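Local structure of intracellular serine protease (Bacillus licheniformis, 4ZOQ) at residues B[204-207]-B[211-214]; B[227-230]-B[234-237]; B[315-320]-B[324-329]. The protein is a lanthipeptide protease that probably cleaves peptide bonds as a serine endopeptidase of the subtilisin-like S8 family. One frame throughout, in Å; residues are numbered along the deposited sequence.

Contact 1: residues B[204-207]-B[211-214]; sequences SNMK and ISPY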
ATOM      1  N   SER B 204      11.297  -2.272   5.675  1.00 25.22           N
ATOM      2  CA  SER B 204      11.385  -1.206   6.652  1.00 25.71           C
ATOM      3  C   SER B 204      12.772  -1.145   7.298  1.00 29.06           C
ATOM      4  O   SER B 204      13.267  -2.170   7.744  1.00 27.71           O
ATOM      5  CB  SER B 204      10.317  -1.400   7.736  1.00 26.66           C
ATOM      6  OG  SER B 204      10.530  -0.487   8.816  1.00 28.44           O
ATOM      7  N   ASN B 205      13.412   0.028   7.313  1.00 27.56           N
ATOM      8  CA  ASN B 205      14.674   0.152   8.027  1.00 27.32           C
ATOM      9  C   ASN B 205      14.507   0.987   9.322  1.00 29.42           C
ATOM     10  O   ASN B 205      13.479   1.631   9.564  1.00 27.40           O
ATOM     11  CB  ASN B 205      15.793   0.747   7.131  1.00 27.29           C
ATOM     12  CG  ASN B 205      15.527   2.193   6.684  1.00 30.47           C
ATOM     13  OD1 ASN B 205      14.978   2.435   5.613  1.00 29.20           O
ATOM     14  ND2 ASN B 205      15.907   3.160   7.520  1.00 29.67           N
ATOM     15  N   MET B 206      15.553   0.971  10.138  1.00 31.89           N
ATOM     16  CA  MET B 206      15.586   1.667  11.411  1.00 31.60           C
ATOM     17  C   MET B 206      16.241   3.021  11.258  1.00 30.84           C
ATOM     18  O   MET B 206      16.819   3.316  10.207  1.00 29.11           O
ATOM     19  CB  MET B 206      16.388   0.851  12.415  1.00 27.86           C
ATOM     20  CG  MET B 206      15.900  -0.527  12.564  1.00 34.12           C
ATOM     21  SD  MET B 206      14.330  -0.585  13.407  1.00 30.51           S
ATOM     22  CE  MET B 206      14.863  -0.077  15.049  1.00 31.34           C
ATOM     23  N   LYS B 207      16.213   3.807  12.334  1.00 32.19           N
ATOM     24  CA  LYS B 207      16.867   5.116  12.345  1.00 32.51           C
ATOM     25  C   LYS B 207      18.351   4.956  12.024  1.00 33.20           C
ATOM     26  O   LYS B 207      18.915   5.753  11.301  1.00 36.83           O
ATOM     27  CB  LYS B 207      16.702   5.791  13.701  1.00 28.60           C
ATOM     28  CG  LYS B 207      17.424   7.123  13.844  1.00 33.12           C
ATOM     29  CD  LYS B 207      17.335   7.598  15.302  1.00 35.68           C
ATOM     30  CE  LYS B 207      15.939   8.046  15.655  1.00 33.25           C
ATOM     31  NZ  LYS B 207      15.901   8.703  16.967  1.00 35.43           N
ATOM     32  N   ILE B 211      18.272  -2.927   9.055  1.00 32.72           N
ATOM     33  CA  ILE B 211      16.938  -3.366   8.681  1.00 31.37           C
ATOM     34  C   ILE B 211      16.135  -3.522   9.963  1.00 30.32           C
ATOM     35  O   ILE B 211      16.692  -3.899  10.997  1.00 29.21           O
ATOM     36  CB  ILE B 211      16.955  -4.704   7.884  1.00 32.79           C
ATOM     37  CG1 ILE B 211      15.642  -4.880   7.093  1.00 30.68           C
ATOM     38  CG2 ILE B 211      17.228  -5.913   8.825  1.00 28.71           C
ATOM     39  CD1 ILE B 211      15.548  -3.966   5.861  1.00 27.35           C
ATOM     40  N   SER B 212      14.841  -3.208   9.908  1.00 28.48           N
ATOM     41  CA  SER B 212      13.952  -3.498  11.030  1.00 30.20           C
ATOM     42  C   SER B 212      13.923  -5.012  11.144  1.00 29.59           C
ATOM     43  O   SER B 212      13.869  -5.696  10.125  1.00 31.15           O
ATOM     44  CB  SER B 212      12.548  -2.940  10.809  1.00 28.94           C
ATOM     45  OG  SER B 212      12.542  -1.516  10.653  1.00 30.58           O
ATOM     46  N   PRO B 213      13.998  -5.537  12.367  1.00 29.09           N
ATOM     47  CA  PRO B 213      14.048  -6.995  12.588  1.00 29.28           C
ATOM     48  C   PRO B 213      12.854  -7.750  12.004  1.00 32.40           C
ATOM     49  O   PRO B 213      12.992  -8.909  11.622  1.00 34.75           O
ATOM     50  CB  PRO B 213      14.063  -7.126  14.121  1.00 32.13           C
ATOM     51  CG  PRO B 213      14.582  -5.788  14.628  1.00 36.77           C
ATOM     52  CD  PRO B 213      14.127  -4.763  13.619  1.00 31.23           C
ATOM     53  N   TYR B 214      11.694  -7.112  11.960  1.00 29.92           N
ATOM     54  CA  TYR B 214      10.477  -7.762  11.481  1.00 30.39           C
ATOM     55  C   TYR B 214      10.402  -7.750   9.960  1.00 31.12           C
ATOM     56  O   TYR B 214       9.595  -8.433   9.357  1.00 32.16           O
ATOM     57  CB  TYR B 214       9.252  -7.077  12.066  1.00 28.52           C
ATOM     58  CG  TYR B 214       9.215  -5.605  11.745  1.00 27.45           C
ATOM     59  CD1 TYR B 214       8.804  -5.171  10.501  1.00 27.45           C
ATOM     60  CD2 TYR B 214       9.578  -4.635  12.698  1.00 28.44           C
ATOM     61  CE1 TYR B 214       8.786  -3.832  10.170  1.00 26.03           C
ATOM     62  CE2 TYR B 214       9.536  -3.262  12.379  1.00 27.09           C
ATOM     63  CZ  TYR B 214       9.135  -2.881  11.094  1.00 26.08           C
ATOM     64  OH  TYR B 214       9.077  -1.570  10.691  1.00 25.15           O
TER
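S204 meets S212 and Y214 through a side chain of just two heavy atoms, and both are used. Its CB packs against the phenol end of the tyrosine, 3.2 Å from Y214 OH. From CB the hydroxyl turns anti to the backbone N (chi1 171°), and this rotation brings it within reach of two other hydroxyls that lie close together: S204 OG is 2.6 Å from Y214 OH and 2.9 Å from S212 OG, the latter a hydrogen bond either could donate. S212 also lays its CB over one face of the Y214 ring, toward the rim. The main chains join as well. At the single bridge of N205 with I211, where strand 200-205 ends, S212 N donates to S204 O across 2.9 Å at 162°. I211 CD1 rests against the same carbonyl, and the bent M206 chain places SD 3.4 Å from S212 OG.

Outside the two segments, G228 O accepts hydrogen bonds from both S212 OG and Y214 OH, and the Y214 side chain lies about 8 Å from that of S276, the predicted charge-relay serine. Three buried hydroxyls thus gather beside one backbone carbonyl, pairing polar atoms with neutral groups.

Contact 2: residues B[227-230]-B[234-237]; sequences GGYL and YDQD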
ATOM      1  N   GLY B 227      10.645   2.692   8.726  1.00 26.67           N
ATOM      2  CA  GLY B 227       9.441   2.304   9.436  1.00 24.02           C
ATOM      3  C   GLY B 227       9.672   1.984  10.917  1.00 25.45           C
ATOM      4  O   GLY B 227       8.739   1.574  11.599  1.00 28.25           O
ATOM      5  N   GLY B 228      10.921   2.046  11.394  1.00 25.31           N
ATOM      6  CA  GLY B 228      11.164   1.994  12.821  1.00 25.70           C
ATOM      7  C   GLY B 228      10.898   0.660  13.477  1.00 30.02           C
ATOM      8  O   GLY B 228      10.568  -0.328  12.810  1.00 27.08           O
ATOM      9  N   TYR B 229      11.134   0.604  14.784  1.00 29.51           N
ATOM     10  CA  TYR B 229      10.711  -0.550  15.560  1.00 28.85           C
ATOM     11  C   TYR B 229      10.666  -0.160  17.033  1.00 28.63           C
ATOM     12  O   TYR B 229      10.903   0.995  17.393  1.00 29.60           O
ATOM     13  CB  TYR B 229      11.598  -1.773  15.318  1.00 29.45           C
ATOM     14  CG  TYR B 229      11.055  -3.056  15.948  1.00 31.55           C
ATOM     15  CD1 TYR B 229       9.717  -3.436  15.788  1.00 30.76           C
ATOM     16  CD2 TYR B 229      11.899  -3.926  16.637  1.00 33.66           C
ATOM     17  CE1 TYR B 229       9.230  -4.639  16.339  1.00 30.68           C
ATOM     18  CE2 TYR B 229      11.437  -5.120  17.158  1.00 34.92           C
ATOM     19  CZ  TYR B 229      10.098  -5.469  17.020  1.00 33.87           C
ATOM     20  OH  TYR B 229       9.671  -6.660  17.569  1.00 34.49           O
ATOM     21  N   LEU B 230      10.343  -1.127  17.876  1.00 29.50           N
ATOM     22  CA  LEU B 230      10.237  -0.894  19.299  1.00 33.42           C
ATOM     23  C   LEU B 230      11.628  -0.637  19.883  1.00 34.95           C
ATOM     24  O   LEU B 230      11.764   0.100  20.863  1.00 39.72           O
ATOM     25  CB  LEU B 230       9.589  -2.106  19.974  1.00 36.41           C
ATOM     26  CG  LEU B 230       8.129  -2.396  19.619  1.00 32.12           C
ATOM     27  CD1 LEU B 230       7.783  -3.845  19.922  1.00 32.26           C
ATOM     28  CD2 LEU B 230       7.217  -1.445  20.390  1.00 31.20           C
ATOM     29  N   TYR B 234      15.348  -4.736  21.019  1.00 37.27           N
ATOM     30  CA  TYR B 234      14.157  -5.045  21.819  1.00 35.22           C
ATOM     31  C   TYR B 234      13.789  -6.528  21.800  1.00 35.18           C
ATOM     32  O   TYR B 234      13.398  -7.083  22.821  1.00 35.27           O
ATOM     33  CB  TYR B 234      12.950  -4.225  21.336  1.00 35.74           C
ATOM     34  CG  TYR B 234      11.641  -4.739  21.884  1.00 34.09           C
ATOM     35  CD1 TYR B 234      11.228  -4.403  23.160  1.00 35.90           C
ATOM     36  CD2 TYR B 234      10.864  -5.630  21.158  1.00 33.63           C
ATOM     37  CE1 TYR B 234      10.048  -4.890  23.681  1.00 37.65           C
ATOM     38  CE2 TYR B 234       9.703  -6.139  21.677  1.00 32.51           C
ATOM     39  CZ  TYR B 234       9.291  -5.759  22.940  1.00 37.73           C
ATOM     40  OH  TYR B 234       8.115  -6.241  23.472  1.00 42.12           O
ATOM     41  N   ASP B 235      13.904  -7.163  20.639  1.00 32.82           N
ATOM     42  CA  ASP B 235      13.567  -8.570  20.555  1.00 38.74           C
ATOM     43  C   ASP B 235      14.412  -9.380  21.516  1.00 40.46           C
ATOM     44  O   ASP B 235      13.944 -10.400  22.032  1.00 42.57           O
ATOM     45  CB  ASP B 235      13.740  -9.108  19.145  1.00 39.73           C
ATOM     46  CG  ASP B 235      12.668  -8.617  18.201  1.00 38.97           C
ATOM     47  OD1 ASP B 235      11.637  -8.103  18.675  1.00 36.95           O
ATOM     48  OD2 ASP B 235      12.856  -8.766  16.979  1.00 44.99           O
ATOM     49  N   GLN B 236      15.658  -8.963  21.742  1.00 38.67           N
ATOM     50  CA  GLN B 236      16.512  -9.711  22.669  1.00 39.56           C
ATOM     51  C   GLN B 236      16.551  -9.170  24.088  1.00 37.78           C
ATOM     52  O   GLN B 236      16.780  -9.936  25.012  1.00 35.66           O
ATOM     53  CB  GLN B 236      17.955  -9.799  22.157  1.00 38.86           C
ATOM     54  CG  GLN B 236      18.094 -10.659  20.948  1.00 43.94           C
ATOM     55  CD  GLN B 236      17.787  -9.918  19.689  1.00 50.70           C
ATOM     56  OE1 GLN B 236      17.737  -8.679  19.675  1.00 50.14           O
ATOM     57  NE2 GLN B 236      17.502 -10.666  18.627  1.00 51.24           N
ATOM     58  N   ASP B 237      16.314  -7.880  24.292  1.00 38.52           N
ATOM     59  CA  ASP B 237      16.566  -7.383  25.631  1.00 36.88           C
ATOM     60  C   ASP B 237      15.317  -6.822  26.296  1.00 33.06           C
ATOM     61  O   ASP B 237      15.353  -6.467  27.462  1.00 32.61           O
ATOM     62  CB  ASP B 237      17.710  -6.346  25.620  1.00 33.16           C
ATOM     63  CG  ASP B 237      17.429  -5.134  24.734  1.00 36.35           C
ATOM     64  OD1 ASP B 237      16.256  -4.713  24.621  1.00 33.83           O
ATOM     65  OD2 ASP B 237      18.408  -4.562  24.182  1.00 33.46           O
TER
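The loop that leaves strand 221-226, an outermost strand of the subtilisin-like sheet, leads into the short helix 234-237, and Y229 and L230 of the loop meet Y234 and D235 of the helix. The polar half is one bond: Y229 OH donates to D235 OD1 across 2.7 Å, and D235 OD1 receives it on its syn lone pair, on the side of the other carboxylate oxygen. The acceptor sits near the plane of the Y229 ring, at its edge, while ring and carboxylate planes are turned 73° apart. With its CG beside the backbone N (chi1 -73°), D235 swings the acid back toward the loop to receive the phenol.

The apolar half belongs to L230. Its CD1 stands over a face of the Y234 ring, 3.9 Å from the centroid and 3.5 Å from Y234 CE2, in a CH-pi contact. Its CB lies over the centre of the neighbouring Y229 ring, so a single leucine serves two aromatic faces. Y229 OH in turn comes to the edge of Y234, 3.9 Å from CD2.

Further out, Y273 meets the Y229 ring edge-to-face, and P213 touches both Y229 and D235. With a phenylalanine in place of Y229 the D235 carboxylate would probably be left without this donor and set free to turn. The chemistry is that of a buried phenol donating a hydrogen bond to an exposed carboxylate; if D235 is ionised, as is likely there, its charge would strengthen the bond.

Contact 3: residues B[315-320]-B[324-329]; sequences LDLGKP and VIYGYG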
ATOM      1  N   LEU B 315      19.630   5.124  -1.081  1.00 34.02           N
ATOM      2  CA  LEU B 315      20.856   4.835  -0.385  1.00 34.08           C
ATOM      3  C   LEU B 315      21.166   3.341  -0.374  1.00 32.05           C
ATOM      4  O   LEU B 315      20.435   2.562   0.234  1.00 31.14           O
ATOM      5  CB  LEU B 315      20.791   5.375   1.048  1.00 33.35           C
ATOM      6  CG  LEU B 315      22.026   5.132   1.913  1.00 35.82           C
ATOM      7  CD1 LEU B 315      23.231   5.841   1.273  1.00 36.25           C
ATOM      8  CD2 LEU B 315      21.758   5.681   3.310  1.00 33.53           C
ATOM      9  N   ASP B 316      22.267   2.962  -1.024  1.00 32.55           N
ATOM     10  CA  ASP B 316      22.718   1.579  -1.098  1.00 31.34           C
ATOM     11  C   ASP B 316      23.308   1.125   0.244  1.00 34.52           C
ATOM     12  O   ASP B 316      24.374   1.573   0.656  1.00 39.46           O
ATOM     13  CB  ASP B 316      23.730   1.407  -2.217  1.00 32.05           C
ATOM     14  CG  ASP B 316      24.190  -0.054  -2.390  1.00 38.26           C
ATOM     15  OD1 ASP B 316      23.860  -0.921  -1.550  1.00 38.23           O
ATOM     16  OD2 ASP B 316      24.864  -0.343  -3.399  1.00 40.48           O
ATOM     17  N   LEU B 317      22.533   0.313   0.949  1.00 33.48           N
ATOM     18  CA  LEU B 317      22.877  -0.236   2.246  1.00 37.26           C
ATOM     19  C   LEU B 317      23.219  -1.728   2.109  1.00 36.36           C
ATOM     20  O   LEU B 317      23.003  -2.332   1.046  1.00 35.87           O
ATOM     21  CB  LEU B 317      21.714  -0.012   3.233  1.00 38.73           C
ATOM     22  CG  LEU B 317      21.368   1.468   3.527  1.00 39.32           C
ATOM     23  CD1 LEU B 317      19.955   1.659   4.130  1.00 35.36           C
ATOM     24  CD2 LEU B 317      22.414   2.134   4.416  1.00 36.19           C
ATOM     25  N   GLY B 318      23.796  -2.314   3.162  1.00 40.55           N
ATOM     26  CA  GLY B 318      24.141  -3.735   3.144  1.00 45.85           C
ATOM     27  C   GLY B 318      25.122  -4.114   2.045  1.00 45.86           C
ATOM     28  O   GLY B 318      26.002  -3.319   1.713  1.00 43.24           O
ATOM     29  N   LYS B 319      24.977  -5.307   1.467  1.00 41.63           N
ATOM     30  CA  LYS B 319      25.874  -5.654   0.381  1.00 43.51           C
ATOM     31  C   LYS B 319      25.673  -4.692  -0.773  1.00 43.91           C
ATOM     32  O   LYS B 319      24.540  -4.334  -1.103  1.00 47.36           O
ATOM     33  CB  LYS B 319      25.673  -7.091  -0.113  1.00 46.84           C
ATOM     34  CG  LYS B 319      25.948  -8.166   0.916  1.00 55.61           C
ATOM     35  CD  LYS B 319      25.681  -9.554   0.331  1.00 61.38           C
ATOM     36  CE  LYS B 319      26.131 -10.659   1.294  1.00 66.63           C
ATOM     37  NZ  LYS B 319      26.131 -12.010   0.646  1.00 67.81           N
ATOM     38  N   PRO B 320      26.792  -4.286  -1.389  1.00 44.38           N
ATOM     39  CA  PRO B 320      26.887  -3.332  -2.489  1.00 45.67           C
ATOM     40  C   PRO B 320      26.056  -3.799  -3.643  1.00 44.67           C
ATOM     41  O   PRO B 320      26.363  -4.840  -4.216  1.00 50.40           O
ATOM     42  CB  PRO B 320      28.370  -3.349  -2.866  1.00 44.16           C
ATOM     43  CG  PRO B 320      28.915  -4.627  -2.264  1.00 44.73           C
ATOM     44  CD  PRO B 320      28.115  -4.829  -1.025  1.00 48.15           C
ATOM     45  N   VAL B 324      19.154  -8.791  -0.936  1.00 33.96           N
ATOM     46  CA  VAL B 324      17.980  -9.463  -0.405  1.00 32.69           C
ATOM     47  C   VAL B 324      17.399  -8.762   0.852  1.00 33.78           C
ATOM     48  O   VAL B 324      16.227  -8.946   1.187  1.00 34.24           O
ATOM     49  CB  VAL B 324      18.377 -10.954  -0.103  1.00 33.87           C
ATOM     50  CG1 VAL B 324      17.610 -11.561   1.037  1.00 37.54           C
ATOM     51  CG2 VAL B 324      18.288 -11.799  -1.368  1.00 32.10           C
ATOM     52  N   ILE B 325      18.168  -7.887   1.490  1.00 31.55           N
ATOM     53  CA  ILE B 325      17.681  -7.199   2.689  1.00 32.75           C
ATOM     54  C   ILE B 325      17.025  -5.825   2.396  1.00 29.08           C
ATOM     55  O   ILE B 325      15.901  -5.561   2.802  1.00 28.97           O
ATOM     56  CB  ILE B 325      18.832  -7.015   3.686  1.00 32.42           C
ATOM     57  CG1 ILE B 325      19.388  -8.384   4.100  1.00 32.06           C
ATOM     58  CG2 ILE B 325      18.383  -6.230   4.910  1.00 29.63           C
ATOM     59  CD1 ILE B 325      20.676  -8.287   4.956  1.00 30.35           C
ATOM     60  N   TYR B 326      17.721  -5.000   1.631  1.00 28.42           N
ATOM     61  CA  TYR B 326      17.326  -3.630   1.358  1.00 31.75           C
ATOM     62  C   TYR B 326      16.840  -3.398  -0.060  1.00 29.75           C
ATOM     63  O   TYR B 326      16.464  -2.289  -0.382  1.00 31.16           O
ATOM     64  CB  TYR B 326      18.511  -2.675   1.584  1.00 31.39           C
ATOM     65  CG  TYR B 326      19.063  -2.737   2.964  1.00 31.43           C
ATOM     66  CD1 TYR B 326      18.512  -1.981   3.990  1.00 28.23           C
ATOM     67  CD2 TYR B 326      20.136  -3.580   3.254  1.00 33.35           C
ATOM     68  CE1 TYR B 326      19.020  -2.053   5.246  1.00 31.74           C
ATOM     69  CE2 TYR B 326      20.648  -3.660   4.505  1.00 31.15           C
ATOM     70  CZ  TYR B 326      20.092  -2.901   5.497  1.00 32.13           C
ATOM     71  OH  TYR B 326      20.600  -2.995   6.760  1.00 35.50           O
ATOM     72  N   GLY B 327      16.916  -4.397  -0.936  1.00 33.05           N
ATOM     73  CA  GLY B 327      16.640  -4.142  -2.348  1.00 30.39           C
ATOM     74  C   GLY B 327      17.649  -3.141  -2.913  1.00 32.37           C
ATOM     75  O   GLY B 327      18.832  -3.179  -2.565  1.00 34.88           O
ATOM     76  N   TYR B 328      17.195  -2.196  -3.725  1.00 32.49           N
ATOM     77  CA  TYR B 328      18.087  -1.153  -4.246  1.00 31.74           C
ATOM     78  C   TYR B 328      18.531  -0.216  -3.138  1.00 32.78           C
ATOM     79  O   TYR B 328      19.419   0.595  -3.347  1.00 33.90           O
ATOM     80  CB  TYR B 328      17.409  -0.328  -5.341  1.00 29.11           C
ATOM     81  CG  TYR B 328      17.109  -1.099  -6.595  1.00 35.99           C
ATOM     82  CD1 TYR B 328      18.140  -1.540  -7.421  1.00 38.36           C
ATOM     83  CD2 TYR B 328      15.805  -1.410  -6.951  1.00 34.72           C
ATOM     84  CE1 TYR B 328      17.883  -2.254  -8.568  1.00 38.07           C
ATOM     85  CE2 TYR B 328      15.533  -2.138  -8.106  1.00 39.36           C
ATOM     86  CZ  TYR B 328      16.579  -2.558  -8.907  1.00 41.24           C
ATOM     87  OH  TYR B 328      16.333  -3.278 -10.056  1.00 53.85           O
ATOM     88  N   GLY B 329      17.866  -0.274  -1.983  1.00 30.31           N
ATOM     89  CA  GLY B 329      18.269   0.533  -0.840  1.00 29.41           C
ATOM     90  C   GLY B 329      17.176   1.431  -0.269  1.00 33.31           C
ATOM     91  O   GLY B 329      15.972   1.314  -0.610  1.00 34.66           O
TER
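L317 stands over a face of the Y326 ring: the leucine CB sits above the centre of the tyrosine ring, 3.7 Å from the centroid and just 5° off the ring normal, a clear CH-pi contact. Because L317 CG lies beside its own backbone N (chi1 -63°), the branch leans over one flank of the ring, bringing L317 CD1 to 3.9 Å from Y326 CD1. Along the other flank runs the main chain, with G318 N 3.7 Å from Y326 CE2. There is little room here for a side chain: a CB on G318 would fall 2.8 Å from Y326 CE2, and its positive phi favours glycine in any case. I325 CG2 lies against the opposite face of the ring, toward the rim.

A second meeting point is purely backbone. G329 CA points a C-H at L315 O, 3.2 Å away with 129° at the hydrogen. Any CB at G329 would run into that carbonyl, and its backbone angles call for glycine on their own account.

Both segments belong to the long loop between helix 303-313 and helix 333-338, which passes beside strand 221-226 at the border of the subtilisin-like sheet. What shapes the later segment is a type II' turn from Y326 to G329, closed by G329 N donating to Y326 O at 2.9 Å, with G327 supplying the positive phi of its second position.

Backbone bonds of Y328 with E222 and of G329 with T224 then tie the turn to that strand. Before the turn, D323 OD2 accepts from the backbone N of both I325 and Y326. D316 OD2 of the earlier segment accepts from G321 N. On the later one, the Y328 ring receives K322 in a cation-pi contact and rests on H307 and R311 of helix 303-313.

Overall arrangement
Contact 1 is the buried member of the set, whereas contacts 2 and 3 are only partly buried. The chemistry follows that gradient: neutral hydroxyls bonded to one another and to a carbonyl inside, a tyrosine-to-acid bond beside a leucine packed on an aromatic ring in contact 2, and CH-pi packing over a ring face with glycine-dependent backbone in contact 3. Strand 221-226 relates all three, since 227-230 continues from it and both 211-214 and 324-329 touch its side. Contacts 1 and 2 join directly, S204 OG packing 3.1 Å from G227 CA. Contact 3 meets contact 1 by packing, I211 CD1 to I325 O at 3.5 Å, but stays about 10 Å from contact 2 at the nearest atoms.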